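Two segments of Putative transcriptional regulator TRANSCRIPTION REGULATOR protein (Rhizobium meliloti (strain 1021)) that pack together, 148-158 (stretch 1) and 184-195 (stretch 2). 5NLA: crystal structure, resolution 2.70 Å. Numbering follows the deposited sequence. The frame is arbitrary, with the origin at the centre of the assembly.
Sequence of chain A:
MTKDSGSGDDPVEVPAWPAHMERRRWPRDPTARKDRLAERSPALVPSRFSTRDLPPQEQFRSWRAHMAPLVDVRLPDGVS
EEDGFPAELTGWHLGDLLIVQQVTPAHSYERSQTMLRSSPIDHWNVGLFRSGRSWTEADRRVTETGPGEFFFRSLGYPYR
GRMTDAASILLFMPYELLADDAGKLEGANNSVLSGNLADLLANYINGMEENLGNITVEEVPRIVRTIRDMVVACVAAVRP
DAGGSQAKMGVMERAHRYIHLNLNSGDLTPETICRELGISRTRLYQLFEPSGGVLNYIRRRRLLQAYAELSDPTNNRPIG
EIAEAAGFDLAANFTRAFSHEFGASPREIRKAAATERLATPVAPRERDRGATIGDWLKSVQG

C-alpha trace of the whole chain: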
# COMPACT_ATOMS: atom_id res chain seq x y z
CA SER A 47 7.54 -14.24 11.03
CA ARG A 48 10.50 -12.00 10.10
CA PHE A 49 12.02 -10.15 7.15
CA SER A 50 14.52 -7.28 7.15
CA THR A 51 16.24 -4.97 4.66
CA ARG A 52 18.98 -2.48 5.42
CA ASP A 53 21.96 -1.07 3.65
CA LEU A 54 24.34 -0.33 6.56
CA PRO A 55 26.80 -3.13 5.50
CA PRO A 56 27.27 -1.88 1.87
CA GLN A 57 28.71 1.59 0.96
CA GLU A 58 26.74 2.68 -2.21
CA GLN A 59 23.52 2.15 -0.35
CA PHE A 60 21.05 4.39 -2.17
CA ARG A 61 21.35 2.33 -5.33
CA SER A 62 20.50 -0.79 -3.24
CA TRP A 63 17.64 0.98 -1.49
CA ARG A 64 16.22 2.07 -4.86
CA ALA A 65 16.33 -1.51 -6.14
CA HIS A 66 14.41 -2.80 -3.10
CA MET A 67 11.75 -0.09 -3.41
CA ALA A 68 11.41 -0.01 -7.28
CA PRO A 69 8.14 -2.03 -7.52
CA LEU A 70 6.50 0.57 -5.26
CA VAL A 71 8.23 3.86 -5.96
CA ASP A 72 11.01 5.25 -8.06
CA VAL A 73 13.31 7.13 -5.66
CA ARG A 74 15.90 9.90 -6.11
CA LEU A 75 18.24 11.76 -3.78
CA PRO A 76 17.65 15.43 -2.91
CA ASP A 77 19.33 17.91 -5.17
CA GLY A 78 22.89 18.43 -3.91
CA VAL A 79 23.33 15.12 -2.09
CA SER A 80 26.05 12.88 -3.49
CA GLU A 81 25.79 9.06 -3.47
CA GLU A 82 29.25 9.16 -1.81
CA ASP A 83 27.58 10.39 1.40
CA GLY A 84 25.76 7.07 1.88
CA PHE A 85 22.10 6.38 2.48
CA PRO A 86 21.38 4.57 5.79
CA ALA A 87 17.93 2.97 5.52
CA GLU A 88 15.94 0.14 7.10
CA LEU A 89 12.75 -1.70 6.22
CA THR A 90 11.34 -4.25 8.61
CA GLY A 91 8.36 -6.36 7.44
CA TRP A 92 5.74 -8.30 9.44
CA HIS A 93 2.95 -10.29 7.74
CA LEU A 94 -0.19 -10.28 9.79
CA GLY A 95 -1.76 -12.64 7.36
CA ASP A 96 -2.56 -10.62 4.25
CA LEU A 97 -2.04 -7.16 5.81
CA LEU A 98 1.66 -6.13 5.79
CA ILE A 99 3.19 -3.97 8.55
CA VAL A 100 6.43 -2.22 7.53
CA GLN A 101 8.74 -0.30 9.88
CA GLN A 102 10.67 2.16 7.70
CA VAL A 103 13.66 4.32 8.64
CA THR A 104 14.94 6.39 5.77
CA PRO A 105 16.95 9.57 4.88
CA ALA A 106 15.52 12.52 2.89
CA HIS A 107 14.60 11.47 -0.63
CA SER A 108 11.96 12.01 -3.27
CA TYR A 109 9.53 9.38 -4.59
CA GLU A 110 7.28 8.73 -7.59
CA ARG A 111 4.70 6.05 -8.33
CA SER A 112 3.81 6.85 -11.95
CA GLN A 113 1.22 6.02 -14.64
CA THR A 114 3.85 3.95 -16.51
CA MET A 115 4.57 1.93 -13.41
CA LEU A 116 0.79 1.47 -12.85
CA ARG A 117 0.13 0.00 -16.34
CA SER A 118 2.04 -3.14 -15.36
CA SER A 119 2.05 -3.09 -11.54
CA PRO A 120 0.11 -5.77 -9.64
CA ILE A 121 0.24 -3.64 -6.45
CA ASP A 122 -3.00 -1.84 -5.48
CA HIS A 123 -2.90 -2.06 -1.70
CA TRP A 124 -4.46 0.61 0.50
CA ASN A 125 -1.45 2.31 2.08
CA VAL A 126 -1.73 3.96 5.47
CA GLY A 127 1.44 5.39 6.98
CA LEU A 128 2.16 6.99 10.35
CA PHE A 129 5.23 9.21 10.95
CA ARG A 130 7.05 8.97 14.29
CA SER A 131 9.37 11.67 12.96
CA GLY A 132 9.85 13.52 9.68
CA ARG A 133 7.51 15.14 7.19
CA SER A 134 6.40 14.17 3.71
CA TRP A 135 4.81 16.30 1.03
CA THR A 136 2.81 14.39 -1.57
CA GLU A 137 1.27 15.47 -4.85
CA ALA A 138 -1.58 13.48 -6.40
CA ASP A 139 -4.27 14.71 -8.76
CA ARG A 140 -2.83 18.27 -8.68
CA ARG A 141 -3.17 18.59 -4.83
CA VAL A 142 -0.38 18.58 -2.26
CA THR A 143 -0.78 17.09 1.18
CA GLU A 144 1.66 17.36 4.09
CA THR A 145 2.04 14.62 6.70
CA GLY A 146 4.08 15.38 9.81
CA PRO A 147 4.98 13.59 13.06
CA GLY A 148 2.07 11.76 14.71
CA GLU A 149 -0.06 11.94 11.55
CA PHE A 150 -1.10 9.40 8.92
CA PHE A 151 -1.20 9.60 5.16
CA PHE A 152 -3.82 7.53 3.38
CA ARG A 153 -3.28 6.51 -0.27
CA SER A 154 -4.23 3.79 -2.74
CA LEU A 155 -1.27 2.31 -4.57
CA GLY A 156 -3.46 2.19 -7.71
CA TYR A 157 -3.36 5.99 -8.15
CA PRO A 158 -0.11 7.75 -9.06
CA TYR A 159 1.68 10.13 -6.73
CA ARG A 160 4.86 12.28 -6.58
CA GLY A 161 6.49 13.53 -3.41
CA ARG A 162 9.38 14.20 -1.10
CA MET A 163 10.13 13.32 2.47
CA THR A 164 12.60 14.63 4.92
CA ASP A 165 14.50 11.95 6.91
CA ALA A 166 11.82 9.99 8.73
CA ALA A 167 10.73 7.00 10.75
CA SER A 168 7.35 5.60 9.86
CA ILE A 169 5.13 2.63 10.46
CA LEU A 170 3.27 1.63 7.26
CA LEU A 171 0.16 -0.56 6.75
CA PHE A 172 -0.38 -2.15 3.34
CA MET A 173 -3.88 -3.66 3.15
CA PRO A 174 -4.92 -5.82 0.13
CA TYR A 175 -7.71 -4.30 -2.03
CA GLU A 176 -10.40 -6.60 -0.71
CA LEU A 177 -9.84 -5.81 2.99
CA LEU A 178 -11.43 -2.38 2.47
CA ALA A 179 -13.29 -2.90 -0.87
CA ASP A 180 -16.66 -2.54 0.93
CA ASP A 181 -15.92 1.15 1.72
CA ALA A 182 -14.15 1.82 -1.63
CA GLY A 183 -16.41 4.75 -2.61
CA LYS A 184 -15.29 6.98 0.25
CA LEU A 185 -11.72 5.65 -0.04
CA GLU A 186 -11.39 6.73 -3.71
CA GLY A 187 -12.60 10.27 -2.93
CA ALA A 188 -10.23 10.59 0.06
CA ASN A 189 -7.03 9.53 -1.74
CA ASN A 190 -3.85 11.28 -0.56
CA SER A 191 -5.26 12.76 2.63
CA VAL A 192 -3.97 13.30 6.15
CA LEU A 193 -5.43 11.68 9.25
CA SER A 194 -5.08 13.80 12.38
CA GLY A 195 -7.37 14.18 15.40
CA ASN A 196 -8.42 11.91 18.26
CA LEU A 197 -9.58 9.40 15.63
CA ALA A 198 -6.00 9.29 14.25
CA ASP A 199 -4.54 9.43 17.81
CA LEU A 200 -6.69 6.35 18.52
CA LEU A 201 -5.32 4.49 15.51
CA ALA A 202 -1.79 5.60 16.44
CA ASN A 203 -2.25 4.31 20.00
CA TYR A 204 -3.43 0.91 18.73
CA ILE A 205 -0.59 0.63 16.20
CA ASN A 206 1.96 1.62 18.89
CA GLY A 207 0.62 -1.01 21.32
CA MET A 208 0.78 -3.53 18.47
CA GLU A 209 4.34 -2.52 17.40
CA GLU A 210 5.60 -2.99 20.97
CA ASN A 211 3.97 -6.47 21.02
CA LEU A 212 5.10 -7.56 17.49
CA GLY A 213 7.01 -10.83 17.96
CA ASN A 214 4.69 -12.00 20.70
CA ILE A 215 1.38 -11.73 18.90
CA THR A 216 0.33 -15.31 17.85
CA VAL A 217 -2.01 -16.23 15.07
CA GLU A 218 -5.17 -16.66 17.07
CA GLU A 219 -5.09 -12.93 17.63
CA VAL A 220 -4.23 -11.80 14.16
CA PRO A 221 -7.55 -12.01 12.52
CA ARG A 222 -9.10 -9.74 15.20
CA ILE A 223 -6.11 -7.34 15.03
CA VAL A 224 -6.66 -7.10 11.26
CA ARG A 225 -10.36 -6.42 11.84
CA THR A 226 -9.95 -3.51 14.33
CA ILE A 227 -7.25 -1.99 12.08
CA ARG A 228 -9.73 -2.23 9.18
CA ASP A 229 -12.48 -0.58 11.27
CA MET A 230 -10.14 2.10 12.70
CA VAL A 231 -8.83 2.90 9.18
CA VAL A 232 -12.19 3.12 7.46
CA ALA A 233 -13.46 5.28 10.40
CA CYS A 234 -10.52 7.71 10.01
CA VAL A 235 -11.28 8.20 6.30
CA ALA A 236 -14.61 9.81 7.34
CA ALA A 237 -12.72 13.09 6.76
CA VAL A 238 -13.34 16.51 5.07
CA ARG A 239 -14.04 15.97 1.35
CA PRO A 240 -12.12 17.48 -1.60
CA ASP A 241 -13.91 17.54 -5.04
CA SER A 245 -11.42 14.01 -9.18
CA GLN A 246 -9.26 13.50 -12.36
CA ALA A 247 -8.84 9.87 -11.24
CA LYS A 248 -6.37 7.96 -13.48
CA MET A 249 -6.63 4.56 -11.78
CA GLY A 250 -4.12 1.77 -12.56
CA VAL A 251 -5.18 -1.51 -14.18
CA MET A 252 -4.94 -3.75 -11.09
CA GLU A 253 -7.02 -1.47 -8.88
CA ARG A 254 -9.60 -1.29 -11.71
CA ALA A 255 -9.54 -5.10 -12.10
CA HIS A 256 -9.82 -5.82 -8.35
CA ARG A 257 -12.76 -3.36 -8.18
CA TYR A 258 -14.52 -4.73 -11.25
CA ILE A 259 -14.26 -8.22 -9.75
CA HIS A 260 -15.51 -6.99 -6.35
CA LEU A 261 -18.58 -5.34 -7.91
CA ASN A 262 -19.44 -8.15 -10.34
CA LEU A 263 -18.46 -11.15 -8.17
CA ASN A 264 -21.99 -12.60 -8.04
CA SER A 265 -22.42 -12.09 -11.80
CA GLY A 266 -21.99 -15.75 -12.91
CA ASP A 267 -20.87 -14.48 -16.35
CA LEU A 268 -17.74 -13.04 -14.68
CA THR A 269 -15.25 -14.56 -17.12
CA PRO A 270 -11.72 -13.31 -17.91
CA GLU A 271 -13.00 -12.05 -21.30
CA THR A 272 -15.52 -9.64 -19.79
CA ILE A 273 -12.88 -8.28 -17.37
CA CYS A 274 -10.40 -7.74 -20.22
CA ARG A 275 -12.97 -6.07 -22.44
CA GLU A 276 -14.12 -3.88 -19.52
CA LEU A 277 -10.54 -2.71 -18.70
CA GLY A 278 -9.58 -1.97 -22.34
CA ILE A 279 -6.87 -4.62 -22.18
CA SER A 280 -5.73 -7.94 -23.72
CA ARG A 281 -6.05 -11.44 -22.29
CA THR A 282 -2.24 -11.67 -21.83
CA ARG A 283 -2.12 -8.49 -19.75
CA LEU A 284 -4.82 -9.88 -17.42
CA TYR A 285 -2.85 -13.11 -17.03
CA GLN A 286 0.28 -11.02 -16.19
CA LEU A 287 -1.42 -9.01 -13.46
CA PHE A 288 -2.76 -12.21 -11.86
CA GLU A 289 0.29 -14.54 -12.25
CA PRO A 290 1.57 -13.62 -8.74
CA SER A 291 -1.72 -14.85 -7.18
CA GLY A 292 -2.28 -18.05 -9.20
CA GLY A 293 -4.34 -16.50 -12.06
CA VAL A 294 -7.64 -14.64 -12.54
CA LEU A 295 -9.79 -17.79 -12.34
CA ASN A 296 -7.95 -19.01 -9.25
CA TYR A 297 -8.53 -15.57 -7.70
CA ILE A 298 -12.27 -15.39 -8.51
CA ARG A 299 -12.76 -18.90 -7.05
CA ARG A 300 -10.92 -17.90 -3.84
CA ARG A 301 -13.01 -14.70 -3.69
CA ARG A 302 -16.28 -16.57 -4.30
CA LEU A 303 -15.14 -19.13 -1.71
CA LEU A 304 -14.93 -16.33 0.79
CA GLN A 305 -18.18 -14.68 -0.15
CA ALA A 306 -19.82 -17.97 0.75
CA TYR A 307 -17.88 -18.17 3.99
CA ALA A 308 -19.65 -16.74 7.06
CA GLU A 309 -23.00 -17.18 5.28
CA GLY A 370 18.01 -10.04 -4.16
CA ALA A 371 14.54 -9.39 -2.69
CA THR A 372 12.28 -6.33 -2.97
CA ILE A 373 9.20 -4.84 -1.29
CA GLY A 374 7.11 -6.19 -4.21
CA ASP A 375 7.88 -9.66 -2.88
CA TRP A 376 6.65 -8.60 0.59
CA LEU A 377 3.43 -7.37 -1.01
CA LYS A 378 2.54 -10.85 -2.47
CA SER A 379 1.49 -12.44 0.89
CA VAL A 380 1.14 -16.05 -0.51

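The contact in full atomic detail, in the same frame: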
# COMPACT_ATOMS: atom_id res chain seq x y z
N GLY A 148 3.32 12.12 14.05
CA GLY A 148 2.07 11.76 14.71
C GLY A 148 0.85 11.82 13.83
O GLY A 148 -0.26 11.77 14.34
N GLU A 149 1.04 11.93 12.52
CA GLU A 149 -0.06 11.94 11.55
C GLU A 149 0.08 10.79 10.57
O GLU A 149 1.20 10.31 10.33
CB GLU A 149 -0.07 13.23 10.75
CG GLU A 149 -0.04 14.50 11.56
CD GLU A 149 -0.34 15.70 10.70
OE1 GLU A 149 0.47 16.00 9.80
OE2 GLU A 149 -1.41 16.33 10.91
N PHE A 150 -1.05 10.40 9.98
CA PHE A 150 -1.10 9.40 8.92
C PHE A 150 -1.33 10.02 7.56
O PHE A 150 -2.10 10.97 7.44
CB PHE A 150 -2.26 8.43 9.12
CG PHE A 150 -2.18 7.61 10.35
CD1 PHE A 150 -2.65 8.11 11.55
CD2 PHE A 150 -1.68 6.31 10.31
CE1 PHE A 150 -2.60 7.33 12.70
CE2 PHE A 150 -1.62 5.53 11.45
CZ PHE A 150 -2.08 6.04 12.66
N PHE A 151 -0.70 9.45 6.53
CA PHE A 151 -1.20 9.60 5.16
C PHE A 151 -2.09 8.40 4.86
O PHE A 151 -1.86 7.30 5.39
CB PHE A 151 -0.08 9.76 4.10
CG PHE A 151 0.72 8.50 3.84
CD1 PHE A 151 0.25 7.50 2.99
CD2 PHE A 151 1.98 8.33 4.41
CE1 PHE A 151 1.00 6.35 2.76
CE2 PHE A 151 2.74 7.19 4.17
CZ PHE A 151 2.24 6.19 3.34
N PHE A 152 -3.10 8.62 4.03
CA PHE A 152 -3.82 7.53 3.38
C PHE A 152 -3.73 7.68 1.86
O PHE A 152 -3.91 8.78 1.33
CB PHE A 152 -5.28 7.49 3.83
CG PHE A 152 -6.16 6.69 2.91
CD1 PHE A 152 -6.14 5.30 2.93
CD2 PHE A 152 -6.99 7.33 1.99
CE1 PHE A 152 -6.94 4.57 2.06
CE2 PHE A 152 -7.79 6.61 1.13
CZ PHE A 152 -7.76 5.23 1.16
N ARG A 153 -3.48 6.56 1.18
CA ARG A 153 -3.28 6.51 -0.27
C ARG A 153 -3.55 5.11 -0.82
O ARG A 153 -3.10 4.12 -0.23
CB ARG A 153 -1.83 6.87 -0.63
CG ARG A 153 -1.57 8.33 -0.96
CD ARG A 153 -0.27 8.49 -1.72
NE ARG A 153 0.87 8.03 -0.95
CZ ARG A 153 1.48 8.71 0.05
NH1 ARG A 153 1.05 9.92 0.47
NH2 ARG A 153 2.53 8.15 0.65
N SER A 154 -4.25 5.02 -1.95
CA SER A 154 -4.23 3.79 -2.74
C SER A 154 -2.98 3.72 -3.60
O SER A 154 -2.54 4.73 -4.17
CB SER A 154 -5.42 3.70 -3.65
OG SER A 154 -5.32 2.48 -4.37
N LEU A 155 -2.42 2.52 -3.71
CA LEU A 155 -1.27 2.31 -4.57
C LEU A 155 -1.67 2.11 -6.05
O LEU A 155 -0.80 1.89 -6.89
CB LEU A 155 -0.46 1.12 -4.08
CG LEU A 155 0.08 1.25 -2.65
CD1 LEU A 155 0.89 0.02 -2.32
CD2 LEU A 155 0.92 2.50 -2.49
N GLY A 156 -2.96 2.18 -6.35
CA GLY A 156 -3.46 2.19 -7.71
C GLY A 156 -3.54 3.56 -8.38
O GLY A 156 -3.73 3.62 -9.60
N TYR A 157 -3.45 4.64 -7.59
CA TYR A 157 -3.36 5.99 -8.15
C TYR A 157 -1.92 6.48 -8.07
O TYR A 157 -1.24 6.22 -7.07
CB TYR A 157 -4.24 6.99 -7.40
CG TYR A 157 -5.69 6.97 -7.78
CD1 TYR A 157 -6.10 7.30 -9.07
CD2 TYR A 157 -6.68 6.66 -6.83
CE1 TYR A 157 -7.44 7.29 -9.41
CE2 TYR A 157 -8.03 6.66 -7.16
CZ TYR A 157 -8.41 6.97 -8.45
OH TYR A 157 -9.75 6.98 -8.79
N PRO A 158 -1.47 7.20 -9.10
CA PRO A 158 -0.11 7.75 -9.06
C PRO A 158 0.05 8.86 -8.04
O PRO A 158 -0.92 9.50 -7.65
CB PRO A 158 0.11 8.27 -10.48
CG PRO A 158 -1.24 8.49 -11.05
CD PRO A 158 -2.19 7.57 -10.34
N LYS A 184 -15.91 5.95 -0.58
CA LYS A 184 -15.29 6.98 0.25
C LYS A 184 -13.77 6.97 0.14
O LYS A 184 -13.14 8.03 0.13
CB LYS A 184 -15.73 6.83 1.71
CG LYS A 184 -17.18 7.20 1.95
CD LYS A 184 -17.40 7.81 3.33
CE LYS A 184 -18.73 8.57 3.42
NZ LYS A 184 -18.88 9.30 4.72
N LEU A 185 -13.17 5.78 0.05
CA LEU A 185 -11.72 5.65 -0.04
C LEU A 185 -11.10 6.22 -1.33
O LEU A 185 -9.98 6.71 -1.31
CB LEU A 185 -11.30 4.18 0.14
CG LEU A 185 -11.08 3.64 1.56
CD1 LEU A 185 -12.04 4.23 2.59
CD2 LEU A 185 -11.16 2.12 1.58
N GLU A 186 -11.83 6.13 -2.44
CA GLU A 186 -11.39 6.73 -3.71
C GLU A 186 -11.42 8.26 -3.66
O GLU A 186 -10.49 8.90 -4.14
CB GLU A 186 -12.25 6.23 -4.87
CG GLU A 186 -11.93 4.79 -5.26
CD GLU A 186 -12.96 4.14 -6.17
OE1 GLU A 186 -13.84 4.85 -6.72
OE2 GLU A 186 -12.88 2.90 -6.35
N GLY A 187 -12.47 8.82 -3.07
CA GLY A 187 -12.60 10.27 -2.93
C GLY A 187 -11.65 10.90 -1.92
O GLY A 187 -11.37 12.11 -2.01
N ALA A 188 -11.14 10.10 -0.98
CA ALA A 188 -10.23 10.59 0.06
C ALA A 188 -8.77 10.23 -0.20
O ALA A 188 -7.98 10.19 0.72
CB ALA A 188 -10.66 10.05 1.42
N ASN A 189 -8.39 9.97 -1.45
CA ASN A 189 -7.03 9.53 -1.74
C ASN A 189 -6.06 10.67 -1.50
O ASN A 189 -6.35 11.82 -1.87
CB ASN A 189 -6.90 9.06 -3.19
CG ASN A 189 -5.59 8.35 -3.44
OD1 ASN A 189 -5.30 7.35 -2.78
ND2 ASN A 189 -4.79 8.85 -4.37
N ASN A 190 -4.92 10.33 -0.90
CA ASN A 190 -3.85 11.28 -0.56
C ASN A 190 -4.35 12.33 0.42
O ASN A 190 -4.29 13.54 0.15
CB ASN A 190 -3.24 11.93 -1.81
CG ASN A 190 -1.85 12.46 -1.56
OD1 ASN A 190 -0.95 11.74 -1.09
ND2 ASN A 190 -1.64 13.74 -1.90
N SER A 191 -4.86 11.87 1.56
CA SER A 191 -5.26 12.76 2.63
C SER A 191 -4.50 12.48 3.92
O SER A 191 -3.82 11.46 4.06
CB SER A 191 -6.77 12.69 2.85
OG SER A 191 -7.19 11.35 2.94
N VAL A 192 -4.62 13.40 4.85
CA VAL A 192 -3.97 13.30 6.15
C VAL A 192 -5.01 12.88 7.17
O VAL A 192 -6.16 13.33 7.11
CB VAL A 192 -3.35 14.63 6.62
CG1 VAL A 192 -2.28 14.38 7.67
CG2 VAL A 192 -2.75 15.39 5.45
N LEU A 193 -4.60 12.04 8.11
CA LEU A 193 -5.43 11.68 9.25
C LEU A 193 -4.79 12.27 10.49
O LEU A 193 -3.69 11.87 10.87
CB LEU A 193 -5.60 10.17 9.36
CG LEU A 193 -5.80 9.43 8.04
CD1 LEU A 193 -5.79 7.92 8.27
CD2 LEU A 193 -7.09 9.89 7.37
N SER A 194 -5.46 13.26 11.08
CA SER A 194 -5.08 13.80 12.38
C SER A 194 -6.35 14.11 13.16
O SER A 194 -7.42 14.35 12.57
CB SER A 194 -4.19 15.04 12.25
OG SER A 194 -4.87 16.11 11.62
N GLY A 195 -6.23 14.09 14.49
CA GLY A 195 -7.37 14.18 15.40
C GLY A 195 -7.30 13.08 16.44
O GLY A 195 -6.32 12.33 16.50

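The contact is a short antiparallel β-ladder between the strand that ends at Ser154 and strand 191-193, extended at one end by two asparagine side chains and backed by a phenylalanine packed against the helix end that precedes the second strand. The strand directions differ by 140° and the axes approach to 4.7 Å.

Three bridges fix the register. In the Phe150-Leu193 pair, Phe150 N donates to Leu193 O (3.2 Å, 175°) and Leu193 N to Phe150 O (2.8 Å, 165°). In the Phe152-Ser191 pair, Phe152 N donates to Ser191 O (2.9 Å, 162°) and Ser191 N to Phe152 O (3.2 Å, 144°). Between them, Phe151 and Val192 form the non-hydrogen-bonded pair, where Val192 CA lies 3.3 Å from Phe150 O and Phe151 CA 3.4 Å from Ser191 O, as CA-H...O contacts.

Beyond the ladder, side chains take over. Asn189 and Asn190 both have chi1 in the t well, and their ends approach the first strand: Asn189 OD1 accepts from the backbone Ser154 N (2.7 Å, 164°), while Asn190 OD1 accepts from Arg153 NH1 (3.1 Å, 161°), lying near the guanidinium plane. Asn190 adopts positive phi (61°), a conformation asparagine tolerates well.

Phe152 has the largest covered area, 133 Å². Its t rotamer carries the ring to the helix end, with Phe152 CZ 3.7 Å from Leu185 CG. Carbonyls meet the ring edge, which suits its slightly positive rim: Phe152 CE2 is 3.3 Å from Leu185 O, and Phe152 CD2 is 3.3 Å from Ala188 O. Ser191 OG donates to that same Ala188 O (2.6 Å), tying the helix exit to the strand. On the same sheet face, buried Leu193 places CD1 3.7 Å from Phe150 CB.

After the strand, Tyr157 points its CA-to-CB bond toward the other stretch, with Tyr157 CB 3.6 Å from Asn189 ND2. The summed buried surface is 762 Å².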